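Local atomic coordinates of MgGH51 (Meripilus giganteus, PDB entry 6ZPV), a protein that hydrolyses terminal alpha-L-arabinofuranosyl residues, probably from arabinose-bearing polysaccharides, as a retaining fungal glycosidase of family GH51. Residues His400-Pro405 and Glu427-Ala432; Thr406-Asn411 and Ala461-Gly466; Ser456-Ala461 and Ala553-Ser558. One frame throughout, in Å; residues are numbered along the deposited sequence.

How the contacts relate
All three contacts lie on one side of the molecule and follow a path from the catalytic barrel out to the C-terminal beta domain. Contact 1, partly buried, is parallel sheet, held by backbone hydrogen bonds and by polar side chains at what is probably the active-site end of the barrel. Contact 2, also partly buried, packs the short helix that leaves the first of those strands against helix 454-469, using aromatic rings and no hydrogen bond across. Contact 3, wholly buried, sets an earlier turn of that same helix on the end of strand 547-554 through alanine methyls and main chain. Ala461 belongs to contacts 2 and 3, and Glu460 OE2 reaches Ala432 N of contact 1.

Contact 1: residues His400-Pro405 and Glu427-Ala432; sequences HVYQTP and EGEYAA. With GOL (glycerol), chain F.
Val401 and Gln403 join Glu429 and Ala431 in parallel pairing: Val401 N donates to Glu429 O at 2.9 Å, Ala431 N to Val401 O, and Gln403 N to Ala431 O. CA-H groups reinforce the pairing, as where Tyr430 CA approaches Val401 O at 3.1 Å.

The polar side chains gather round Glu429. Tyr402 OH donates to its OE1 at 2.6 Å, from the anti side and 23° out of the carboxylate plane. A glycerol, probably from the crystallisation liquor, bridges the pair, its O2 giving to Glu429 OE1 and its O3 to Tyr402 OH. OE2 forms a salt bridge with Arg226. Glu429 CG, anti to the carbonyl carbon (chi1 -62°), lies over one face of the His400 ring, 3.7 Å from its centroid, in a CH-pi contact. Beyond CG the chain is extended, and the carboxylate stacks on the ring with the planes 24° apart. His400 NE2 is hydrogen-bonded to Asp398 and ND1 to Glu351. In clan GH-A barrels the nucleophile sits at the end of the seventh strand, and Glu429 is consistent with that place.

Apolar contacts are fewer: Val401 CG1 lies on Tyr430 CB, and Ala432 CB meets Pro405 CG at 4.0 Å.

These are the sixth and seventh strands of the eight-stranded barrel, joined through helix 405-410; strand 474-479 flanks strand 424-432, and helix 454-469 packs against Tyr430 and Ala432.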
ATOM      1  N   HIS A 400      14.901   7.375   5.764  1.00 12.18           N
ATOM      2  CA  HIS A 400      14.291   6.116   6.220  1.00 11.89           C
ATOM      3  C   HIS A 400      14.974   5.653   7.496  1.00 12.31           C
ATOM      4  O   HIS A 400      16.197   5.694   7.557  1.00 13.62           O
ATOM      5  CB  HIS A 400      14.459   4.999   5.164  1.00 12.21           C
ATOM      6  CG  HIS A 400      13.836   5.313   3.842  1.00 11.20           C
ATOM      7  ND1 HIS A 400      14.036   4.495   2.742  1.00 11.83           N
ATOM      8  CD2 HIS A 400      13.033   6.320   3.437  1.00 11.23           C
ATOM      9  CE1 HIS A 400      13.375   5.022   1.727  1.00 12.08           C
ATOM     10  NE2 HIS A 400      12.751   6.128   2.098  1.00 11.59           N
ATOM     11  N   VAL A 401      14.223   5.127   8.451  1.00 11.84           N
ATOM     12  CA  VAL A 401      14.850   4.493   9.640  1.00 11.92           C
ATOM     13  C   VAL A 401      13.987   3.342  10.163  1.00 11.54           C
ATOM     14  O   VAL A 401      12.791   3.530  10.443  1.00 12.13           O
ATOM     15  CB  VAL A 401      15.187   5.518  10.737  1.00 11.88           C
ATOM     16  CG1 VAL A 401      13.967   6.230  11.310  1.00 13.84           C
ATOM     17  CG2 VAL A 401      15.998   4.844  11.830  1.00 14.30           C
ATOM     18  N   TYR A 402      14.621   2.214  10.364  1.00 11.65           N
ATOM     19  CA  TYR A 402      14.077   1.043  11.066  1.00 11.52           C
ATOM     20  C   TYR A 402      14.922   0.805  12.286  1.00 11.67           C
ATOM     21  O   TYR A 402      16.152   0.692  12.194  1.00 13.14           O
ATOM     22  CB  TYR A 402      14.059  -0.160  10.136  1.00 12.22           C
ATOM     23  CG  TYR A 402      13.167   0.041   8.934  1.00 12.16           C
ATOM     24  CD1 TYR A 402      11.798  -0.025   9.040  1.00 12.78           C
ATOM     25  CD2 TYR A 402      13.713   0.336   7.710  1.00 13.50           C
ATOM     26  CE1 TYR A 402      10.987   0.201   7.943  1.00 12.93           C
ATOM     27  CE2 TYR A 402      12.898   0.576   6.624  1.00 13.24           C
ATOM     28  CZ  TYR A 402      11.529   0.519   6.722  1.00 11.59           C
ATOM     29  OH  TYR A 402      10.678   0.685   5.649  1.00 12.39           O
ATOM     30  N   GLN A 403      14.290   0.757  13.469  1.00 12.09           N
ATOM     31  CA  GLN A 403      15.058   0.790  14.737  1.00 11.73           C
ATOM     32  C   GLN A 403      14.254   0.140  15.848  1.00 11.63           C
ATOM     33  O   GLN A 403      13.145  -0.403  15.630  1.00 12.40           O
ATOM     34  CB  GLN A 403      15.531   2.217  15.022  1.00 11.87           C
ATOM     35  CG  GLN A 403      17.004   2.470  14.801  1.00 12.83           C
ATOM     36  CD  GLN A 403      17.939   1.680  15.695  1.00 13.71           C
ATOM     37  OE1 GLN A 403      17.486   1.067  16.668  1.00 14.02           O
ATOM     38  NE2 GLN A 403      19.234   1.656  15.373  1.00 16.16           N
ATOM     39  N   THR A 404      14.764   0.181  17.075  1.00 12.05           N
ATOM     40  CA  THR A 404      14.058  -0.355  18.227  1.00 11.97           C
ATOM     41  C   THR A 404      13.049   0.668  18.741  1.00 11.90           C
ATOM     42  O   THR A 404      13.194   1.882  18.537  1.00 12.31           O
ATOM     43  CB  THR A 404      15.041  -0.653  19.350  1.00 13.82           C
ATOM     44  OG1 THR A 404      15.568   0.558  19.861  1.00 13.68           O
ATOM     45  CG2 THR A 404      16.147  -1.633  19.005  1.00 13.34           C
ATOM     46  N   PRO A 405      12.033   0.196  19.504  1.00 11.94           N
ATOM     47  CA  PRO A 405      11.136   1.173  20.143  1.00 12.35           C
ATOM     48  C   PRO A 405      11.860   2.239  20.958  1.00 12.76           C
ATOM     49  O   PRO A 405      11.496   3.420  20.954  1.00 12.81           O
ATOM     50  CB  PRO A 405      10.205   0.266  20.999  1.00 12.62           C
ATOM     51  CG  PRO A 405      10.214  -1.042  20.260  1.00 12.78           C
ATOM     52  CD  PRO A 405      11.637  -1.213  19.740  1.00 12.60           C
ATOM     53  N   GLU A 427      10.104  11.854   6.005  1.00 10.89           N
ATOM     54  CA  GLU A 427      10.430  10.610   6.697  1.00 10.47           C
ATOM     55  C   GLU A 427       9.630   9.504   5.997  1.00 10.50           C
ATOM     56  O   GLU A 427       8.548   9.105   6.479  1.00 10.96           O
ATOM     57  CB  GLU A 427      10.119  10.720   8.183  1.00 10.49           C
ATOM     58  CG  GLU A 427      10.838   9.660   8.994  1.00 11.22           C
ATOM     59  CD  GLU A 427      12.256   9.985   9.403  1.00 11.85           C
ATOM     60  OE1 GLU A 427      12.737  11.101   9.180  1.00 13.31           O
ATOM     61  OE2 GLU A 427      12.925   9.058  10.006  1.00 13.98           O
ATOM     62  N   GLY A 428      10.120   9.081   4.818  1.00 10.50           N
ATOM     63  CA  GLY A 428       9.295   8.279   3.923  1.00 10.88           C
ATOM     64  C   GLY A 428       9.109   6.845   4.312  1.00 10.53           C
ATOM     65  O   GLY A 428       8.228   6.161   3.771  1.00 10.86           O
ATOM     66  N   GLU A 429       9.972   6.337   5.217  1.00  9.97           N
ATOM     67  CA  GLU A 429       9.771   5.021   5.820  1.00 10.74           C
ATOM     68  C   GLU A 429      10.299   5.126   7.252  1.00 11.08           C
ATOM     69  O   GLU A 429      11.473   5.460   7.456  1.00 11.47           O
ATOM     70  CB  GLU A 429      10.601   3.921   5.112  1.00 11.41           C
ATOM     71  CG  GLU A 429      10.229   3.727   3.646  1.00 11.45           C
ATOM     72  CD  GLU A 429      11.063   2.739   2.866  1.00 12.12           C
ATOM     73  OE1 GLU A 429      11.637   1.783   3.499  1.00 12.63           O
ATOM     74  OE2 GLU A 429      11.199   2.920   1.636  1.00 12.05           O
ATOM     75  N   TYR A 430       9.491   4.682   8.186  1.00 10.28           N
ATOM     76  CA  TYR A 430       9.983   4.455   9.549  1.00 10.47           C
ATOM     77  C   TYR A 430       9.109   3.420  10.215  1.00 10.69           C
ATOM     78  O   TYR A 430       7.916   3.331   9.951  1.00 10.82           O
ATOM     79  CB  TYR A 430      10.080   5.748  10.398  1.00 11.30           C
ATOM     80  CG  TYR A 430       8.777   6.448  10.704  1.00 10.83           C
ATOM     81  CD1 TYR A 430       8.100   7.198   9.765  1.00 11.05           C
ATOM     82  CD2 TYR A 430       8.208   6.326  11.973  1.00 11.53           C
ATOM     83  CE1 TYR A 430       6.904   7.825  10.065  1.00 11.05           C
ATOM     84  CE2 TYR A 430       7.014   6.934  12.271  1.00 11.24           C
ATOM     85  CZ  TYR A 430       6.348   7.700  11.339  1.00 10.69           C
ATOM     86  OH  TYR A 430       5.187   8.323  11.661  1.00 11.06           O
ATOM     87  N   ALA A 431       9.718   2.694  11.167  1.00 10.86           N
ATOM     88  CA  ALA A 431       8.995   1.780  12.036  1.00 10.93           C
ATOM     89  C   ALA A 431       9.948   1.251  13.099  1.00 10.84           C
ATOM     90  O   ALA A 431      11.155   1.038  12.835  1.00 11.27           O
ATOM     91  CB  ALA A 431       8.460   0.552  11.287  1.00 11.92           C
ATOM     92  N   ALA A 432       9.400   1.000  14.285  1.00 10.95           N
ATOM     93  CA  ALA A 432      10.113   0.228  15.332  1.00 10.98           C
ATOM     94  C   ALA A 432       9.866  -1.250  15.071  1.00 11.41           C
ATOM     95  O   ALA A 432       8.745  -1.712  15.206  1.00 11.71           O
ATOM     96  CB  ALA A 432       9.639   0.680  16.701  1.00 12.84           C
TER
HETATM   97  C1  GOL F 707      12.342  -3.110   3.317  1.00 19.66           C
HETATM   98  O1  GOL F 707      13.748  -2.852   3.356  1.00 19.40           O
HETATM   99  C2  GOL F 707      11.559  -1.845   3.672  1.00 16.81           C
HETATM  100  O2  GOL F 707      11.857  -0.873   2.669  1.00 16.99           O
HETATM  101  C3  GOL F 707      10.085  -2.163   3.769  1.00 18.46           C
HETATM  102  O3  GOL F 707       9.230  -1.065   4.059  1.00 12.88           O

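Contact 2: residues Thr406-Asn411 and Ala461-Gly466; sequences TWFYQN and AAFMTG
Phe408 meets Phe463 edge to face, and this pair is the tight part of the contact. Phe408 CD1 stands 3.5 Å from Phe463 CG, above the ring but offset toward its rim, and the two planes are 85° apart. Phe463 CG, anti to the backbone N (chi1 -174°), is carried toward the shorter helix. Its CB is pressed against main chain as well as ring, lying 3.5 Å from Phe408 O. Further out, Phe463 CE1 touches Trp407 CZ3 at 3.7 Å, the rings meeting obliquely, and Asn411 O is also close to this CE1, at 3.4 Å. Trp407 CE3 lies over the centre of one face of the Phe408 ring, and the three side chains form one aromatic cluster.

The segments belong to the helices that follow the sixth and seventh strands of the beta/alpha barrel. Their axes run the same way, 27° apart, and come within 7.6 Å. Strand 424-432 adjoins the cluster, Tyr430 and Ala432 touching Phe408 and Glu427 touching Phe463.

Toward solvent the contact is slighter. Here the partly exposed Tyr409 touches the small Ala462 through CB alone, the two CB atoms 3.7 Å apart, while its ring leads away to Thr534 and Ala555, with a sulfate ion about 6 Å from the side chain at the nearest atoms. Where the short helix ends, the partly exposed Asn411 turns its ND2 back to Trp407 O at 2.8 Å, the acceptor lying in the amide plane; the same nitrogen lies over one face of the Trp407 indole, offset toward the rim.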
ATOM      1  N   THR A 406      12.894   1.794  21.705  1.00 12.39           N
ATOM      2  CA  THR A 406      13.661   2.698  22.564  1.00 12.96           C
ATOM      3  C   THR A 406      14.381   3.758  21.724  1.00 13.74           C
ATOM      4  O   THR A 406      14.402   4.926  22.102  1.00 13.64           O
ATOM      5  CB  THR A 406      14.599   1.882  23.437  1.00 14.18           C
ATOM      6  OG1 THR A 406      13.776   1.089  24.301  1.00 15.63           O
ATOM      7  CG2 THR A 406      15.544   2.738  24.242  1.00 16.20           C
ATOM      8  N   TRP A 407      14.988   3.316  20.616  1.00 12.41           N
ATOM      9  CA  TRP A 407      15.640   4.316  19.755  1.00 12.46           C
ATOM     10  C   TRP A 407      14.665   5.429  19.374  1.00 12.11           C
ATOM     11  O   TRP A 407      15.030   6.609  19.336  1.00 12.75           O
ATOM     12  CB  TRP A 407      16.188   3.636  18.477  1.00 12.87           C
ATOM     13  CG  TRP A 407      16.928   4.552  17.552  1.00 12.76           C
ATOM     14  CD1 TRP A 407      18.287   4.689  17.522  1.00 13.89           C
ATOM     15  CD2 TRP A 407      16.386   5.439  16.571  1.00 12.80           C
ATOM     16  NE1 TRP A 407      18.646   5.620  16.597  1.00 14.88           N
ATOM     17  CE2 TRP A 407      17.508   6.128  16.022  1.00 14.85           C
ATOM     18  CE3 TRP A 407      15.102   5.741  16.094  1.00 12.38           C
ATOM     19  CZ2 TRP A 407      17.351   7.120  15.029  1.00 14.50           C
ATOM     20  CZ3 TRP A 407      14.969   6.733  15.149  1.00 13.20           C
ATOM     21  CH2 TRP A 407      16.061   7.439  14.630  1.00 14.37           C
ATOM     22  N   PHE A 408      13.439   5.087  19.031  1.00 12.08           N
ATOM     23  CA  PHE A 408      12.480   6.095  18.571  1.00 12.00           C
ATOM     24  C   PHE A 408      12.212   7.148  19.664  1.00 12.02           C
ATOM     25  O   PHE A 408      12.221   8.351  19.350  1.00 13.20           O
ATOM     26  CB  PHE A 408      11.183   5.453  18.048  1.00 11.34           C
ATOM     27  CG  PHE A 408      11.331   4.961  16.636  1.00 11.63           C
ATOM     28  CD1 PHE A 408      11.165   5.864  15.590  1.00 11.30           C
ATOM     29  CD2 PHE A 408      11.762   3.700  16.323  1.00 11.65           C
ATOM     30  CE1 PHE A 408      11.409   5.496  14.274  1.00 11.84           C
ATOM     31  CE2 PHE A 408      11.987   3.336  15.015  1.00 11.19           C
ATOM     32  CZ  PHE A 408      11.808   4.223  13.979  1.00 11.98           C
ATOM     33  N   TYR A 409      11.989   6.757  20.928  1.00 12.46           N
ATOM     34  CA  TYR A 409      11.779   7.813  21.939  1.00 12.58           C
ATOM     35  C   TYR A 409      13.072   8.571  22.212  1.00 12.63           C
ATOM     36  O   TYR A 409      13.041   9.762  22.474  1.00 14.51           O
ATOM     37  CB  TYR A 409      11.044   7.366  23.203  1.00 14.04           C
ATOM     38  CG  TYR A 409      11.801   6.501  24.161  1.00 14.40           C
ATOM     39  CD1 TYR A 409      12.774   7.078  24.966  1.00 15.91           C
ATOM     40  CD2 TYR A 409      11.518   5.172  24.374  1.00 16.10           C
ATOM     41  CE1 TYR A 409      13.457   6.342  25.940  1.00 18.43           C
ATOM     42  CE2 TYR A 409      12.152   4.440  25.391  1.00 17.30           C
ATOM     43  CZ  TYR A 409      13.114   5.031  26.179  1.00 18.04           C
ATOM     44  OH  TYR A 409      13.757   4.284  27.161  1.00 23.28           O
ATOM     45  N   GLN A 410      14.212   7.884  22.175  1.00 12.93           N
ATOM     46  CA  GLN A 410      15.510   8.474  22.428  1.00 14.19           C
ATOM     47  C   GLN A 410      15.883   9.465  21.336  1.00 14.30           C
ATOM     48  O   GLN A 410      16.756  10.308  21.579  1.00 16.26           O
ATOM     49  CB  GLN A 410      16.639   7.453  22.612  1.00 15.67           C
ATOM     50  CG  GLN A 410      16.488   6.655  23.892  1.00 18.39           C
ATOM     51  CD  GLN A 410      17.638   5.648  23.995  1.00 20.17           C
ATOM     52  OE1 GLN A 410      18.047   5.060  22.964  1.00 22.84           O
ATOM     53  NE2 GLN A 410      17.969   5.272  25.202  1.00 26.46           N
ATOM     54  N   ASN A 411      15.290   9.375  20.147  1.00 13.98           N
ATOM     55  CA  ASN A 411      15.684  10.191  18.994  1.00 13.90           C
ATOM     56  C   ASN A 411      14.552  11.098  18.565  1.00 13.43           C
ATOM     57  O   ASN A 411      14.562  11.607  17.431  1.00 14.92           O
ATOM     58  CB  ASN A 411      16.228   9.291  17.874  1.00 15.03           C
ATOM     59  CG  ASN A 411      17.587   8.764  18.263  1.00 16.61           C
ATOM     60  OD1 ASN A 411      18.589   9.461  18.005  1.00 21.20           O
ATOM     61  ND2 ASN A 411      17.649   7.649  18.921  1.00 17.16           N
ATOM     62  N   ALA A 461       5.263   7.060  18.466  1.00 11.04           N
ATOM     63  CA  ALA A 461       4.497   8.250  18.778  1.00 11.09           C
ATOM     64  C   ALA A 461       5.404   9.291  19.406  1.00 11.07           C
ATOM     65  O   ALA A 461       5.299  10.501  19.057  1.00 11.13           O
ATOM     66  CB  ALA A 461       3.331   7.931  19.670  1.00 11.60           C
ATOM     67  N   ALA A 462       6.336   8.926  20.263  1.00 11.20           N
ATOM     68  CA  ALA A 462       7.278   9.899  20.819  1.00 10.92           C
ATOM     69  C   ALA A 462       8.111  10.518  19.688  1.00 10.76           C
ATOM     70  O   ALA A 462       8.284  11.741  19.644  1.00 11.14           O
ATOM     71  CB  ALA A 462       8.161   9.200  21.858  1.00 11.96           C
ATOM     72  N   PHE A 463       8.622   9.686  18.799  1.00 11.00           N
ATOM     73  CA  PHE A 463       9.394  10.229  17.656  1.00 11.16           C
ATOM     74  C   PHE A 463       8.491  11.153  16.811  1.00 10.54           C
ATOM     75  O   PHE A 463       8.983  12.215  16.341  1.00 11.12           O
ATOM     76  CB  PHE A 463       9.865   9.038  16.821  1.00 11.79           C
ATOM     77  CG  PHE A 463      10.797   9.387  15.694  1.00 11.84           C
ATOM     78  CD1 PHE A 463      12.138   9.634  15.923  1.00 12.09           C
ATOM     79  CD2 PHE A 463      10.372   9.349  14.361  1.00 12.13           C
ATOM     80  CE1 PHE A 463      13.006   9.913  14.879  1.00 13.20           C
ATOM     81  CE2 PHE A 463      11.229   9.620  13.327  1.00 12.72           C
ATOM     82  CZ  PHE A 463      12.566   9.844  13.587  1.00 12.94           C
ATOM     83  N   MET A 464       7.222  10.826  16.622  1.00 10.59           N
ATOM     84  CA  MET A 464       6.301  11.646  15.815  1.00 10.78           C
ATOM     85  C   MET A 464       6.047  13.000  16.476  1.00 10.72           C
ATOM     86  O   MET A 464       5.811  13.976  15.728  1.00 11.28           O
ATOM     87  CB  MET A 464       5.014  10.865  15.594  1.00 11.34           C
ATOM     88  CG  MET A 464       5.214   9.592  14.702  1.00 11.95           C
ATOM     89  SD  MET A 464       3.981   8.336  14.949  0.83 11.06           S
ATOM     90  CE  MET A 464       2.709   9.211  14.130  1.00 12.34           C
ATOM     91  N   THR A 465       6.063  13.111  17.798  1.00 10.61           N
ATOM     92  CA  THR A 465       5.924  14.420  18.425  1.00 10.92           C
ATOM     93  C   THR A 465       7.079  15.337  17.958  1.00 10.50           C
ATOM     94  O   THR A 465       6.869  16.542  17.766  1.00 11.87           O
ATOM     95  CB  THR A 465       5.862  14.389  19.957  1.00 11.13           C
ATOM     96  OG1 THR A 465       7.110  13.955  20.521  1.00 11.56           O
ATOM     97  CG2 THR A 465       4.695  13.588  20.462  1.00 11.53           C
ATOM     98  N   GLY A 466       8.272  14.769  17.771  1.00 10.82           N
ATOM     99  CA  GLY A 466       9.392  15.535  17.257  1.00 11.97           C
ATOM    100  C   GLY A 466       9.186  15.881  15.774  1.00 10.97           C
ATOM    101  O   GLY A 466       9.532  16.971  15.361  1.00 11.89           O
TER

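Contact 3: residues Ser456-Ala461 and Ala553-Ser558; sequences SATGEA and ANAGSS
Thr458 OG1 is hydrogen-bonded to Val454 O and Gln455 O, two carbonyls of its own helix that would share its one proton, while it rests 3.7 Å from Ala555 CA. OG1 lies between the backbone N and the carbonyl carbon (chi1 62°), within reach of the preceding turn. The contact is a domain junction: helix 454-469 of the beta/alpha barrel packs on the end of strand 547-554, part of the antiparallel sheet of the C-terminal domain.

Just after the strand the chain bends in an Asx turn, Asn554 OD1 accepting from Gly556 N at 3.2 Å. The amide's other end is held too: ND2 gives to Ser558 O at 2.9 Å and also to Ala614 O. The Asn554 CB bond points away from the helix, and the side chain ties the turn, while its backbone O stays 4.0 Å from Thr458 CB.

No hydrogen bond crosses the contact, and alanine methyls do most of the touching. Ala555 CB sits 3.7 Å from Thr458 O and also approaches Gly459 N. Phe617 and Val619 also touch Thr458. Three residues on, two methyls meet directly, Ala461 CB and Ala553 CB, at 3.8 Å.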
ATOM      1  N   SER A 456       6.102  -0.589  20.622  1.00 11.83           N
ATOM      2  CA  SER A 456       6.628  -0.019  19.353  1.00 11.83           C
ATOM      3  C   SER A 456       5.805   1.191  18.954  1.00 11.27           C
ATOM      4  O   SER A 456       6.374   2.219  18.533  1.00 11.71           O
ATOM      5  CB  SER A 456       6.681  -1.083  18.265  1.00 12.33           C
ATOM      6  OG  SER A 456       5.393  -1.460  17.730  1.00 11.95           O
ATOM      7  N   ALA A 457       4.488   1.172  19.088  1.00 11.13           N
ATOM      8  CA  ALA A 457       3.614   2.281  18.725  1.00 10.80           C
ATOM      9  C   ALA A 457       3.908   3.500  19.583  1.00 11.43           C
ATOM     10  O   ALA A 457       3.842   4.636  19.098  1.00 11.67           O
ATOM     11  CB  ALA A 457       2.155   1.870  18.827  1.00 11.49           C
ATOM     12  N   THR A 458       4.138   3.260  20.897  1.00 11.77           N
ATOM     13  CA  THR A 458       4.383   4.414  21.791  1.00 11.54           C
ATOM     14  C   THR A 458       5.743   5.046  21.529  1.00 11.50           C
ATOM     15  O   THR A 458       5.889   6.272  21.607  1.00 12.03           O
ATOM     16  CB  THR A 458       4.166   4.008  23.248  1.00 12.03           C
ATOM     17  OG1 THR A 458       5.055   2.991  23.704  1.00 14.72           O
ATOM     18  CG2 THR A 458       2.744   3.609  23.489  1.00 12.10           C
ATOM     19  N   GLY A 459       6.779   4.252  21.231  1.00 11.98           N
ATOM     20  CA  GLY A 459       8.082   4.806  20.847  1.00 12.01           C
ATOM     21  C   GLY A 459       7.930   5.574  19.557  1.00 11.82           C
ATOM     22  O   GLY A 459       8.467   6.703  19.452  1.00 11.37           O
ATOM     23  N   GLU A 460       7.261   5.023  18.559  1.00 11.28           N
ATOM     24  CA  GLU A 460       6.997   5.751  17.316  1.00 11.66           C
ATOM     25  C   GLU A 460       6.266   7.067  17.608  1.00 10.69           C
ATOM     26  O   GLU A 460       6.646   8.121  17.064  1.00 11.38           O
ATOM     27  CB  GLU A 460       6.177   4.914  16.364  1.00 11.03           C
ATOM     28  CG  GLU A 460       6.960   3.726  15.806  1.00 11.22           C
ATOM     29  CD  GLU A 460       6.097   2.533  15.405  1.00 11.70           C
ATOM     30  OE1 GLU A 460       4.850   2.661  15.387  1.00 11.01           O
ATOM     31  OE2 GLU A 460       6.701   1.491  15.054  1.00 11.80           O
ATOM     32  N   ALA A 461       5.263   7.060  18.466  1.00 11.04           N
ATOM     33  CA  ALA A 461       4.497   8.250  18.778  1.00 11.09           C
ATOM     34  C   ALA A 461       5.404   9.291  19.406  1.00 11.07           C
ATOM     35  O   ALA A 461       5.299  10.501  19.057  1.00 11.13           O
ATOM     36  CB  ALA A 461       3.331   7.931  19.670  1.00 11.60           C
ATOM     37  N   ALA A 553       2.871  11.097  24.274  1.00 11.48           N
ATOM     38  CA  ALA A 553       3.422   9.744  24.209  1.00 11.93           C
ATOM     39  C   ALA A 553       4.173   9.466  25.507  1.00 11.74           C
ATOM     40  O   ALA A 553       5.160  10.140  25.789  1.00 12.74           O
ATOM     41  CB  ALA A 553       4.323   9.586  22.993  1.00 12.57           C
ATOM     42  N   ASN A 554       3.729   8.440  26.225  1.00 12.31           N
ATOM     43  CA  ASN A 554       4.491   7.898  27.364  1.00 13.03           C
ATOM     44  C   ASN A 554       5.050   6.572  26.891  1.00 13.20           C
ATOM     45  O   ASN A 554       4.337   5.585  26.873  1.00 14.65           O
ATOM     46  CB  ASN A 554       3.669   7.788  28.637  1.00 12.76           C
ATOM     47  CG  ASN A 554       4.500   7.342  29.808  1.00 14.22           C
ATOM     48  OD1 ASN A 554       5.682   6.971  29.618  1.00 16.47           O
ATOM     49  ND2 ASN A 554       3.937   7.390  31.013  1.00 15.16           N
ATOM     50  N   ALA A 555       6.324   6.580  26.450  1.00 14.15           N
ATOM     51  CA  ALA A 555       6.958   5.409  25.831  1.00 16.10           C
ATOM     52  C   ALA A 555       7.692   4.566  26.832  1.00 18.27           C
ATOM     53  O   ALA A 555       8.436   3.606  26.390  1.00 19.22           O
ATOM     54  CB  ALA A 555       7.913   5.839  24.721  1.00 15.93           C
ATOM     55  N   GLY A 556       7.533   4.850  28.120  1.00 17.96           N
ATOM     56  CA  GLY A 556       8.202   4.162  29.219  1.00 24.23           C
ATOM     57  C   GLY A 556       7.264   3.359  30.119  1.00 18.03           C
ATOM     58  O   GLY A 556       6.045   3.344  29.951  1.00 16.40           O
ATOM     59  N   SER A 557       7.888   2.703  31.119  1.00 19.47           N
ATOM     60  CA  SER A 557       7.193   1.724  31.973  1.00 18.87           C
ATOM     61  C   SER A 557       6.552   2.309  33.225  1.00 18.80           C
ATOM     62  O   SER A 557       5.898   1.527  33.967  1.00 21.34           O
ATOM     63  CB  SER A 557       8.153   0.631  32.388  1.00 20.95           C
ATOM     64  OG  SER A 557       9.203   1.149  33.151  1.00 26.33           O
ATOM     65  N   SER A 558       6.709   3.593  33.467  1.00 20.80           N
ATOM     66  CA  SER A 558       6.034   4.197  34.628  1.00 27.85           C
ATOM     67  C   SER A 558       5.070   5.310  34.162  1.00 19.31           C
ATOM     68  O   SER A 558       5.311   6.054  33.207  1.00 20.10           O
ATOM     69  CB  SER A 558       6.999   4.640  35.696  1.00 45.80           C
ATOM     70  OG  SER A 558       7.791   5.638  35.094  1.00 53.44           O
TER